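Local coordinates for protein ALDH21) (Physcomitrella patens subsp. patens, PDB 5MZ5) that oxidises succinic semialdehyde to succinate with NADP(+) as cofactor, as a member of the aldehyde dehydrogenase family, at residues C292-Y297 with D302-R307; T262-G267 with Q490-K495; L242-S245 with M251-V254; G339-V344 with L385-N390. All coordinates share one frame; numbering follows the deposited sequence.

Interaction 1: C292-Y297 with D302-R307; sequences CIVDDY and DYTIQR
Thr304, on the helix face turned to the strand end, carries this contact, meeting Val294 with its methyl and Tyr297 with its hydroxyl. The close part lies at the hydroxyl: Thr304 OG1 rests 3.4 Å from Tyr297 CA, and Tyr297 CB stands 3.8 Å from the same OG1. This is packing against carbon rather than a hydrogen bond across the two segments. The hydroxyl bonds instead within the turn, to Asp300 O and to Val298 N, so two backbone groups fix its rotation. With OG1 beside the backbone N (chi1 -54°), the methyl swings anti to that N and faces the strand, where Thr304 CG2 comes to 4.3 Å from Val294 CG1. Both of these side chains are buried.

The outer side, with Asp296 and Tyr297 partly exposed, is looser. The CA-CB bond of Asp296 points away from the helix, and its carboxylate forms a salt bridge with Arg331; a glycerol, probably from the crystallisation liquor, bonds to that carboxylate and to Tyr297 N. The Tyr297 side chain also packs on Leu332 and on Val336 of helix 333-345, its hydroxyl bonded to Glu335. The contact closes the turn from strand 290-294 into helix 301-313, whose chain runs on to the parallel strand 323-329: a beta-alpha-beta crossover.

Interaction 2: T262-G267 with Q490-K495; sequences TFTGSG and QREGVK
Glu492 reaches toward strand 260-264 and faces Thr262 and Thr264, two residues whose side chains emerge on the same side of the strand. Glu492 contributes half of the buried surface, the two threonines sharing the rest about equally. Its chain is extended beyond CG (chi2 -167°), which carries the carboxylate to the threonines while the backbones stay well apart. Thr262 OG1 lies 3.4 Å from Glu492 OE1, but the firmer link is a water that donates to Glu492 OE1 at 2.7 Å and also bonds Thr262 OG1, likewise at 2.7 Å. A second water serves the other oxygen: it donates to Glu492 OE2 at 2.7 Å and accepts from Thr264 OG1 at 2.6 Å. Each carboxylate oxygen is thus joined through its own water to its own threonine.

Lys198 completes the cluster, with its NZ in a salt bridge to Glu492 OE1 and bonded to both threonine hydroxyls. Glu285, the predicted active-site glutamate, touches Thr264 and Glu492. Buried glutamate, lysine, hydroxyls and bridging waters form a continuous polar chain beside the active site, consistent with the proton-relay role proposed for the corresponding glutamate and lysine of related aldehyde dehydrogenases.

Interaction 3: L242-S245 with M251-V254; sequences LPVS and MFTV
The Phe252 ring meets the loop that follows strand 239-241, at Val244 and Leu242. The contact between the segments is apolar, made by one ring and two methyl groups. The nearer is Val244: its CG2 sits 3.7 Å from Phe252 CE1 and approaches the ring obliquely. That methyl lies beside the backbone N because Val244 CG1 takes the position anti to it (chi1 162°), and the two side chains run at a slant to one another. Leu242 comes from another direction, lying at the ring edge near its plane, with Leu242 CD1 at 4.4 Å from Phe252 CZ. All three side chains are buried.

Further side-chain packing surrounds the contact. Val210 and Lys212 of strand 209-212 both touch the Phe252 side chain; Val210 also meets Leu242, and Lys212 meets Val244. Ile78 of helix 75-94 packs on Val244.

Polar bonds run to other parts of the chain. Phe252 O accepts from Ser183 OG, and the Leu242 backbone bonds Leu211 in the neighbouring strand. The connection between the two segments carries Arg246, which binds NADP(+), as do Lys212 and Ser215 nearby. With no hydrogen bond or charge pair between loop and helix, cohesion here depends on burial and the fit of methyls to the ring, a small buried apolar contact next to residues that bind the cofactor.

Interaction 4: G339-V344 with L385-N390; sequences GFVAAV and LLTGGN
Val341 and Leu386 cross at about a right angle, the valine presenting one methyl to the leucine and the other to Thr387. Val341 CG2 stands 3.9 Å from Leu386 CB and 4.0 Å from Leu386 CD1, so it touches the start and one branch of that chain. CG1, anti to the backbone N (chi1 168°), meets Thr387 CB at 4.2 Å as the two side chains slide past each other in opposite directions. Replacing Val341 by alanine removes both methyls and would probably open a gap between helix and strand, leaving Leu386 and Thr387 with less to pack on.

Val344, one helical turn further on, passes Thr387 in the same opposed sense; Val344 CG2 and Thr387 CG2 are modelled only 3.4 Å apart, a short distance whose detail is doubtful. Thr387 OG1 bonds Lys345 NZ. The local axes of helix and strand approach to 9.0 Å at 54°. Val344 also packs on Ile309 and Phe313 of helix 301-313, while Val400 of strand 395-402 touches both Val344 and Leu386; Leu386 reaches Leu422 of strand 419-425. Helix 333-345 thus packs against helix 301-313 and against strands of the large sheet.

Overall arrangement
Following the chain from the N terminus, interaction 3 closes first, a short loop between strand 239-241 and helix 251-254 in the cofactor-binding part. Interaction 2 opens next on strand 260-264 and closes only at 490-495, a long loop that returns the chain to the six-stranded sheet. Interactions 1 and 4 both nest inside it, in series, and no loops cross. Interaction 1 ties strand 290-294 to the following helix; interaction 4 spans from helix 333-345 to strand 384-387. These two touch, Ile305 packing on Gly339, Phe340 and Ala343, and both reach the eight-stranded sheet, whereas interaction 3 lies about 43 Å from interaction 1 between centres.

Interaction 1: C292-Y297 with D302-R307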
loop_
_atom_site.group_PDB
_atom_site.type_symbol
_atom_site.label_atom_id
_atom_site.label_comp_id
_atom_site.label_asym_id
_atom_site.label_seq_id
_atom_site.Cartn_x
_atom_site.Cartn_y
_atom_site.Cartn_z
ATOM N N CYS A 292 -30.559 -1.312 12.928
ATOM C CA CYS A 292 -30.550 -2.240 11.798
ATOM C C CYS A 292 -31.762 -1.959 10.935
ATOM O O CYS A 292 -32.860 -1.825 11.463
ATOM C CB CYS A 292 -30.509 -3.704 12.244
ATOM S SG CYS A 292 -30.278 -4.897 10.890
ATOM N N ILE A 293 -31.549 -1.859 9.614
ATOM C CA ILE A 293 -32.597 -1.698 8.615
ATOM C C ILE A 293 -32.891 -3.079 8.004
ATOM O O ILE A 293 -31.966 -3.780 7.609
ATOM C CB ILE A 293 -32.213 -0.673 7.510
ATOM C CG1 ILE A 293 -32.095 0.749 8.087
ATOM C CG2 ILE A 293 -33.234 -0.711 6.343
ATOM C CD1 ILE A 293 -31.675 1.847 7.093
ATOM N N VAL A 294 -34.170 -3.460 7.941
ATOM C CA VAL A 294 -34.618 -4.683 7.286
ATOM C C VAL A 294 -35.481 -4.221 6.103
ATOM O O VAL A 294 -36.626 -3.833 6.295
ATOM C CB VAL A 294 -35.336 -5.697 8.236
ATOM C CG1 VAL A 294 -35.906 -6.898 7.456
ATOM C CG2 VAL A 294 -34.387 -6.172 9.325
ATOM N N ASP A 295 -34.886 -4.187 4.893
ATOM C CA ASP A 295 -35.592 -3.783 3.670
ATOM C C ASP A 295 -35.896 -4.977 2.766
ATOM O O ASP A 295 -36.617 -4.840 1.789
ATOM C CB ASP A 295 -34.814 -2.677 2.912
ATOM C CG ASP A 295 -35.689 -1.809 2.012
ATOM O OD1 ASP A 295 -36.548 -1.070 2.542
ATOM O OD2 ASP A 295 -35.486 -1.836 0.789
ATOM N N ASP A 296 -35.361 -6.152 3.119
ATOM C CA ASP A 296 -35.492 -7.432 2.414
ATOM C C ASP A 296 -35.097 -8.562 3.366
ATOM O O ASP A 296 -34.521 -8.302 4.424
ATOM C CB ASP A 296 -34.538 -7.479 1.181
ATOM C CG ASP A 296 -35.091 -6.907 -0.113
ATOM O OD1 ASP A 296 -36.205 -7.320 -0.522
ATOM O OD2 ASP A 296 -34.389 -6.103 -0.750
ATOM N N TYR A 297 -35.373 -9.817 2.972
ATOM C CA TYR A 297 -34.969 -11.020 3.708
ATOM C C TYR A 297 -33.798 -11.579 2.918
ATOM O O TYR A 297 -33.950 -11.863 1.726
ATOM C CB TYR A 297 -36.103 -12.062 3.792
ATOM C CG TYR A 297 -37.415 -11.562 4.353
ATOM C CD1 TYR A 297 -37.449 -10.554 5.317
ATOM C CD2 TYR A 297 -38.621 -12.150 3.982
ATOM C CE1 TYR A 297 -38.655 -10.087 5.830
ATOM C CE2 TYR A 297 -39.834 -11.709 4.508
ATOM C CZ TYR A 297 -39.845 -10.681 5.439
ATOM O OH TYR A 297 -41.031 -10.239 5.965
ATOM N N ASP A 302 -36.024 -16.880 7.576
ATOM C CA ASP A 302 -35.445 -17.696 8.650
ATOM C C ASP A 302 -34.052 -17.218 9.030
ATOM O O ASP A 302 -33.797 -16.986 10.211
ATOM C CB ASP A 302 -35.401 -19.179 8.237
ATOM C CG ASP A 302 -36.377 -20.040 8.982
ATOM O OD1 ASP A 302 -37.577 -20.020 8.627
ATOM O OD2 ASP A 302 -35.940 -20.764 9.902
ATOM N N TYR A 303 -33.165 -17.052 8.021
ATOM C CA TYR A 303 -31.810 -16.580 8.235
ATOM C C TYR A 303 -31.794 -15.132 8.740
ATOM O O TYR A 303 -31.005 -14.829 9.625
ATOM C CB TYR A 303 -30.938 -16.739 6.977
ATOM C CG TYR A 303 -29.480 -16.460 7.258
ATOM C CD1 TYR A 303 -28.662 -17.434 7.829
ATOM C CD2 TYR A 303 -28.933 -15.202 7.026
ATOM C CE1 TYR A 303 -27.326 -17.169 8.133
ATOM C CE2 TYR A 303 -27.592 -14.938 7.296
ATOM C CZ TYR A 303 -26.794 -15.922 7.861
ATOM O OH TYR A 303 -25.485 -15.672 8.183
ATOM N N THR A 304 -32.669 -14.259 8.196
ATOM C CA THR A 304 -32.782 -12.851 8.626
ATOM C C THR A 304 -33.145 -12.764 10.111
ATOM O O THR A 304 -32.442 -12.073 10.849
ATOM C CB THR A 304 -33.733 -12.056 7.718
ATOM O OG1 THR A 304 -33.294 -12.217 6.377
ATOM C CG2 THR A 304 -33.780 -10.561 8.070
ATOM N N ILE A 305 -34.179 -13.522 10.552
ATOM C CA ILE A 305 -34.646 -13.576 11.950
ATOM C C ILE A 305 -33.518 -14.051 12.869
ATOM O O ILE A 305 -33.264 -13.405 13.881
ATOM C CB ILE A 305 -35.971 -14.402 12.116
ATOM C CG1 ILE A 305 -37.171 -13.761 11.367
ATOM C CG2 ILE A 305 -36.331 -14.698 13.600
ATOM C CD1 ILE A 305 -37.583 -12.269 11.746
ATOM N N GLN A 306 -32.817 -15.146 12.489
ATOM C CA GLN A 306 -31.700 -15.691 13.274
ATOM C C GLN A 306 -30.612 -14.655 13.505
ATOM O O GLN A 306 -30.091 -14.570 14.610
ATOM C CB GLN A 306 -31.094 -16.929 12.592
ATOM C CG GLN A 306 -31.939 -18.201 12.724
ATOM C CD GLN A 306 -31.568 -19.302 11.742
ATOM O OE1 GLN A 306 -30.546 -19.263 11.038
ATOM N NE2 GLN A 306 -32.405 -20.334 11.683
ATOM N N ARG A 307 -30.275 -13.856 12.464
ATOM C CA ARG A 307 -29.234 -12.825 12.571
ATOM C C ARG A 307 -29.702 -11.637 13.384
ATOM O O ARG A 307 -28.907 -11.054 14.118
ATOM C CB ARG A 307 -28.703 -12.417 11.186
ATOM C CG ARG A 307 -28.089 -13.597 10.413
ATOM C CD ARG A 307 -26.639 -13.840 10.742
ATOM N NE ARG A 307 -26.451 -14.587 11.981
ATOM C CZ ARG A 307 -25.373 -14.493 12.757
ATOM N NH1 ARG A 307 -24.386 -13.658 12.441
ATOM N NH2 ARG A 307 -25.278 -15.225 13.860
#

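Interaction 2: T262-G267 with Q490-K495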
loop_
_atom_site.group_PDB
_atom_site.type_symbol
_atom_site.label_atom_id
_atom_site.label_comp_id
_atom_site.label_asym_id
_atom_site.label_seq_id
_atom_site.Cartn_x
_atom_site.Cartn_y
_atom_site.Cartn_z
ATOM N N THR A 262 -5.037 3.822 26.079
ATOM C CA THR A 262 -6.041 3.102 25.286
ATOM C C THR A 262 -7.102 2.579 26.249
ATOM O O THR A 262 -6.821 1.753 27.136
ATOM C CB THR A 262 -5.436 2.063 24.308
ATOM O OG1 THR A 262 -6.515 1.374 23.675
ATOM C CG2 THR A 262 -4.515 1.070 24.982
ATOM N N PHE A 263 -8.316 3.116 26.089
ATOM C CA PHE A 263 -9.449 2.804 26.955
ATOM C C PHE A 263 -10.618 2.211 26.194
ATOM O O PHE A 263 -10.968 2.671 25.100
ATOM C CB PHE A 263 -9.882 4.066 27.724
ATOM C CG PHE A 263 -11.149 3.956 28.546
ATOM C CD1 PHE A 263 -11.116 3.462 29.841
ATOM C CD2 PHE A 263 -12.380 4.319 28.011
ATOM C CE1 PHE A 263 -12.278 3.379 30.609
ATOM C CE2 PHE A 263 -13.551 4.202 28.770
ATOM C CZ PHE A 263 -13.491 3.754 30.072
ATOM N N THR A 264 -11.199 1.168 26.785
ATOM C CA THR A 264 -12.436 0.536 26.320
ATOM C C THR A 264 -13.362 0.494 27.527
ATOM O O THR A 264 -12.997 -0.057 28.567
ATOM C CB THR A 264 -12.249 -0.834 25.683
ATOM O OG1 THR A 264 -11.404 -0.697 24.546
ATOM C CG2 THR A 264 -13.595 -1.440 25.217
ATOM N N GLY A 265 -14.519 1.120 27.387
ATOM C CA GLY A 265 -15.501 1.166 28.465
ATOM C C GLY A 265 -16.559 2.228 28.294
ATOM O O GLY A 265 -16.893 2.604 27.166
ATOM N N SER A 266 -17.088 2.705 29.431
ATOM C CA SER A 266 -18.132 3.723 29.515
ATOM C C SER A 266 -17.719 5.068 28.912
ATOM O O SER A 266 -16.653 5.586 29.231
ATOM C CB SER A 266 -18.579 3.895 30.964
ATOM O OG SER A 266 -19.678 4.782 31.055
ATOM N N GLY A 267 -18.587 5.606 28.053
ATOM C CA GLY A 267 -18.422 6.882 27.366
ATOM C C GLY A 267 -18.108 8.050 28.278
ATOM O O GLY A 267 -17.070 8.685 28.083
ATOM N N GLN A 490 -10.499 6.773 16.943
ATOM C CA GLN A 490 -9.560 5.793 16.367
ATOM C C GLN A 490 -10.172 4.398 16.225
ATOM O O GLN A 490 -11.370 4.199 16.449
ATOM C CB GLN A 490 -8.198 5.743 17.104
ATOM C CG GLN A 490 -7.580 7.114 17.454
ATOM C CD GLN A 490 -7.347 8.028 16.272
ATOM O OE1 GLN A 490 -7.406 9.257 16.403
ATOM N NE2 GLN A 490 -7.030 7.477 15.100
ATOM N N ARG A 491 -9.360 3.450 15.776
ATOM C CA ARG A 491 -9.821 2.108 15.497
ATOM C C ARG A 491 -8.962 1.044 16.139
ATOM O O ARG A 491 -7.733 1.160 16.198
ATOM C CB ARG A 491 -9.861 1.837 13.959
ATOM C CG ARG A 491 -10.742 2.753 13.133
ATOM C CD ARG A 491 -12.229 2.520 13.388
ATOM N NE ARG A 491 -13.039 3.443 12.608
ATOM C CZ ARG A 491 -13.371 4.661 13.010
ATOM N NH1 ARG A 491 -13.002 5.094 14.210
ATOM N NH2 ARG A 491 -14.088 5.451 12.225
ATOM N N GLU A 492 -9.633 -0.025 16.548
ATOM C CA GLU A 492 -9.034 -1.267 16.990
ATOM C C GLU A 492 -9.253 -2.260 15.843
ATOM O O GLU A 492 -9.721 -1.877 14.770
ATOM C CB GLU A 492 -9.503 -1.722 18.374
ATOM C CG GLU A 492 -8.858 -0.880 19.465
ATOM C CD GLU A 492 -8.953 -1.367 20.904
ATOM O OE1 GLU A 492 -8.341 -0.714 21.772
ATOM O OE2 GLU A 492 -9.582 -2.416 21.167
ATOM N N GLY A 493 -8.836 -3.489 16.039
ATOM C CA GLY A 493 -8.656 -4.446 14.960
ATOM C C GLY A 493 -7.148 -4.356 14.843
ATOM O O GLY A 493 -6.595 -3.247 14.795
ATOM N N VAL A 494 -6.474 -5.495 14.977
ATOM C CA VAL A 494 -5.033 -5.607 15.211
ATOM C C VAL A 494 -4.158 -4.607 14.422
ATOM O O VAL A 494 -3.443 -3.840 15.070
ATOM C CB VAL A 494 -4.516 -7.051 15.063
ATOM C CG1 VAL A 494 -3.013 -7.109 15.282
ATOM C CG2 VAL A 494 -5.234 -7.987 16.027
ATOM N N LYS A 495 -4.200 -4.602 13.065
ATOM C CA LYS A 495 -3.314 -3.713 12.286
ATOM C C LYS A 495 -3.616 -2.208 12.506
ATOM O O LYS A 495 -2.695 -1.403 12.496
ATOM C CB LYS A 495 -3.253 -4.102 10.797
ATOM C CG LYS A 495 -4.494 -3.793 9.962
ATOM C CD LYS A 495 -4.267 -4.264 8.524
ATOM C CE LYS A 495 -5.320 -3.772 7.565
ATOM N NZ LYS A 495 -5.368 -4.604 6.331
HETATM O O HOH W 1 -5.713 -0.100 21.620
HETATM O O HOH W 2 -10.497 -2.989 23.596
#

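Interaction 3: L242-S245 with M251-V254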
loop_
_atom_site.group_PDB
_atom_site.type_symbol
_atom_site.label_atom_id
_atom_site.label_comp_id
_atom_site.label_asym_id
_atom_site.label_seq_id
_atom_site.Cartn_x
_atom_site.Cartn_y
_atom_site.Cartn_z
ATOM N N LEU A 242 -2.414 -5.187 36.713
ATOM C CA LEU A 242 -2.826 -4.866 38.075
ATOM C C LEU A 242 -4.290 -4.383 38.203
ATOM O O LEU A 242 -4.607 -3.279 37.749
ATOM C CB LEU A 242 -1.907 -3.793 38.710
ATOM C CG LEU A 242 -0.462 -3.649 38.250
ATOM C CD1 LEU A 242 -0.055 -2.181 38.246
ATOM C CD2 LEU A 242 0.479 -4.421 39.172
ATOM N N PRO A 243 -5.183 -5.163 38.858
ATOM C CA PRO A 243 -6.530 -4.640 39.174
ATOM C C PRO A 243 -6.283 -3.549 40.229
ATOM O O PRO A 243 -5.508 -3.746 41.174
ATOM C CB PRO A 243 -7.268 -5.860 39.755
ATOM C CG PRO A 243 -6.362 -7.040 39.471
ATOM C CD PRO A 243 -4.984 -6.491 39.462
ATOM N N VAL A 244 -6.808 -2.359 39.988
ATOM C CA VAL A 244 -6.483 -1.204 40.830
ATOM C C VAL A 244 -7.733 -0.623 41.520
ATOM O O VAL A 244 -8.842 -0.619 40.950
ATOM C CB VAL A 244 -5.676 -0.169 39.960
ATOM C CG1 VAL A 244 -5.644 1.224 40.554
ATOM C CG2 VAL A 244 -4.254 -0.660 39.708
ATOM N N SER A 245 -7.534 -0.174 42.774
ATOM C CA SER A 245 -8.552 0.479 43.599
ATOM C C SER A 245 -8.849 1.873 43.019
ATOM O O SER A 245 -8.036 2.440 42.279
ATOM C CB SER A 245 -8.073 0.617 45.046
ATOM O OG SER A 245 -6.902 1.417 45.156
ATOM N N MET A 251 -3.878 7.260 38.041
ATOM C CA MET A 251 -2.497 7.103 37.555
ATOM C C MET A 251 -2.457 6.634 36.083
ATOM O O MET A 251 -1.637 7.116 35.305
ATOM C CB MET A 251 -1.718 6.127 38.450
ATOM C CG MET A 251 -1.553 6.623 39.892
ATOM S SD MET A 251 -0.530 5.519 40.888
ATOM C CE MET A 251 1.093 5.856 40.173
ATOM N N PHE A 252 -3.415 5.768 35.696
ATOM C CA PHE A 252 -3.562 5.246 34.343
ATOM C C PHE A 252 -3.958 6.328 33.337
ATOM O O PHE A 252 -3.696 6.186 32.131
ATOM C CB PHE A 252 -4.565 4.087 34.336
ATOM C CG PHE A 252 -3.948 2.833 34.904
ATOM C CD1 PHE A 252 -3.945 2.594 36.285
ATOM C CD2 PHE A 252 -3.337 1.901 34.070
ATOM C CE1 PHE A 252 -3.344 1.442 36.811
ATOM C CE2 PHE A 252 -2.738 0.756 34.598
ATOM C CZ PHE A 252 -2.733 0.541 35.961
ATOM N N THR A 253 -4.580 7.414 33.836
ATOM C CA THR A 253 -5.009 8.528 33.010
ATOM C C THR A 253 -3.927 9.613 32.860
ATOM O O THR A 253 -3.561 9.959 31.745
ATOM C CB THR A 253 -6.346 9.087 33.554
ATOM O OG1 THR A 253 -7.333 8.075 33.410
ATOM C CG2 THR A 253 -6.797 10.374 32.848
ATOM N N VAL A 254 -3.444 10.146 33.976
ATOM C CA VAL A 254 -2.592 11.335 34.057
ATOM C C VAL A 254 -1.073 11.114 33.984
ATOM O O VAL A 254 -0.352 12.068 33.664
ATOM C CB VAL A 254 -2.950 12.166 35.323
ATOM C CG1 VAL A 254 -4.448 12.472 35.362
ATOM C CG2 VAL A 254 -2.498 11.477 36.616
#

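Interaction 4: G339-V344 with L385-N390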
loop_
_atom_site.group_PDB
_atom_site.type_symbol
_atom_site.label_atom_id
_atom_site.label_comp_id
_atom_site.label_asym_id
_atom_site.label_seq_id
_atom_site.Cartn_x
_atom_site.Cartn_y
_atom_site.Cartn_z
ATOM N N GLY A 339 -42.373 -13.268 13.517
ATOM C CA GLY A 339 -41.249 -14.194 13.531
ATOM C C GLY A 339 -40.191 -13.857 14.566
ATOM O O GLY A 339 -39.687 -14.758 15.247
ATOM N N PHE A 340 -39.860 -12.560 14.700
ATOM C CA PHE A 340 -38.878 -12.059 15.657
ATOM C C PHE A 340 -39.337 -12.282 17.096
ATOM O O PHE A 340 -38.582 -12.885 17.863
ATOM C CB PHE A 340 -38.517 -10.581 15.380
ATOM C CG PHE A 340 -37.408 -9.989 16.216
ATOM C CD1 PHE A 340 -36.085 -10.405 16.050
ATOM C CD2 PHE A 340 -37.668 -8.957 17.114
ATOM C CE1 PHE A 340 -35.058 -9.839 16.809
ATOM C CE2 PHE A 340 -36.632 -8.375 17.852
ATOM C CZ PHE A 340 -35.338 -8.825 17.703
ATOM N N VAL A 341 -40.572 -11.850 17.453
ATOM C CA VAL A 341 -41.141 -12.032 18.804
ATOM C C VAL A 341 -41.248 -13.532 19.154
ATOM O O VAL A 341 -40.884 -13.918 20.265
ATOM C CB VAL A 341 -42.471 -11.249 19.019
ATOM C CG1 VAL A 341 -43.191 -11.683 20.293
ATOM C CG2 VAL A 341 -42.228 -9.741 19.038
ATOM N N ALA A 342 -41.706 -14.375 18.208
ATOM C CA ALA A 342 -41.790 -15.825 18.420
ATOM C C ALA A 342 -40.395 -16.423 18.713
ATOM O O ALA A 342 -40.255 -17.243 19.624
ATOM C CB ALA A 342 -42.421 -16.516 17.210
ATOM N N ALA A 343 -39.361 -15.967 17.986
ATOM C CA ALA A 343 -37.992 -16.427 18.204
ATOM C C ALA A 343 -37.397 -15.947 19.540
ATOM O O ALA A 343 -36.712 -16.738 20.187
ATOM C CB ALA A 343 -37.101 -16.061 17.027
ATOM N N VAL A 344 -37.713 -14.708 20.004
ATOM C CA VAL A 344 -37.185 -14.237 21.303
ATOM C C VAL A 344 -37.819 -15.032 22.451
ATOM O O VAL A 344 -37.140 -15.274 23.453
ATOM C CB VAL A 344 -37.137 -12.690 21.605
ATOM C CG1 VAL A 344 -37.269 -11.815 20.366
ATOM C CG2 VAL A 344 -38.102 -12.260 22.700
ATOM N N LEU A 385 -45.050 -2.847 24.831
ATOM C CA LEU A 385 -44.283 -4.029 25.194
ATOM C C LEU A 385 -44.816 -5.246 24.429
ATOM O O LEU A 385 -45.993 -5.598 24.568
ATOM C CB LEU A 385 -44.333 -4.243 26.718
ATOM C CG LEU A 385 -43.483 -5.383 27.307
ATOM C CD1 LEU A 385 -41.981 -5.059 27.241
ATOM C CD2 LEU A 385 -43.886 -5.651 28.738
ATOM N N LEU A 386 -43.958 -5.852 23.586
ATOM C CA LEU A 386 -44.336 -7.016 22.779
ATOM C C LEU A 386 -44.039 -8.333 23.479
ATOM O O LEU A 386 -44.773 -9.306 23.283
ATOM C CB LEU A 386 -43.706 -6.980 21.379
ATOM C CG LEU A 386 -44.007 -5.758 20.507
ATOM C CD1 LEU A 386 -43.299 -5.885 19.153
ATOM C CD2 LEU A 386 -45.523 -5.531 20.329
ATOM N N THR A 387 -42.965 -8.355 24.303
ATOM C CA THR A 387 -42.531 -9.522 25.088
ATOM C C THR A 387 -41.488 -9.101 26.135
ATOM O O THR A 387 -40.847 -8.059 25.977
ATOM C CB THR A 387 -42.012 -10.635 24.148
ATOM O OG1 THR A 387 -41.845 -11.843 24.886
ATOM C CG2 THR A 387 -40.720 -10.243 23.406
ATOM N N GLY A 388 -41.325 -9.921 27.168
ATOM C CA GLY A 388 -40.345 -9.720 28.232
ATOM C C GLY A 388 -40.582 -8.515 29.114
ATOM O O GLY A 388 -41.729 -8.180 29.422
ATOM N N GLY A 389 -39.489 -7.880 29.530
ATOM C CA GLY A 389 -39.533 -6.699 30.393
ATOM C C GLY A 389 -39.518 -6.964 31.891
ATOM O O GLY A 389 -39.534 -6.012 32.680
ATOM N N ASN A 390 -39.501 -8.247 32.306
ATOM C CA ASN A 390 -39.480 -8.605 33.726
ATOM C C ASN A 390 -38.074 -8.926 34.231
ATOM O O ASN A 390 -37.241 -9.462 33.483
ATOM C CB ASN A 390 -40.442 -9.749 34.049
ATOM C CG ASN A 390 -41.896 -9.464 33.716
ATOM O OD1 ASN A 390 -42.542 -10.212 32.989
ATOM N ND2 ASN A 390 -42.457 -8.401 34.252
#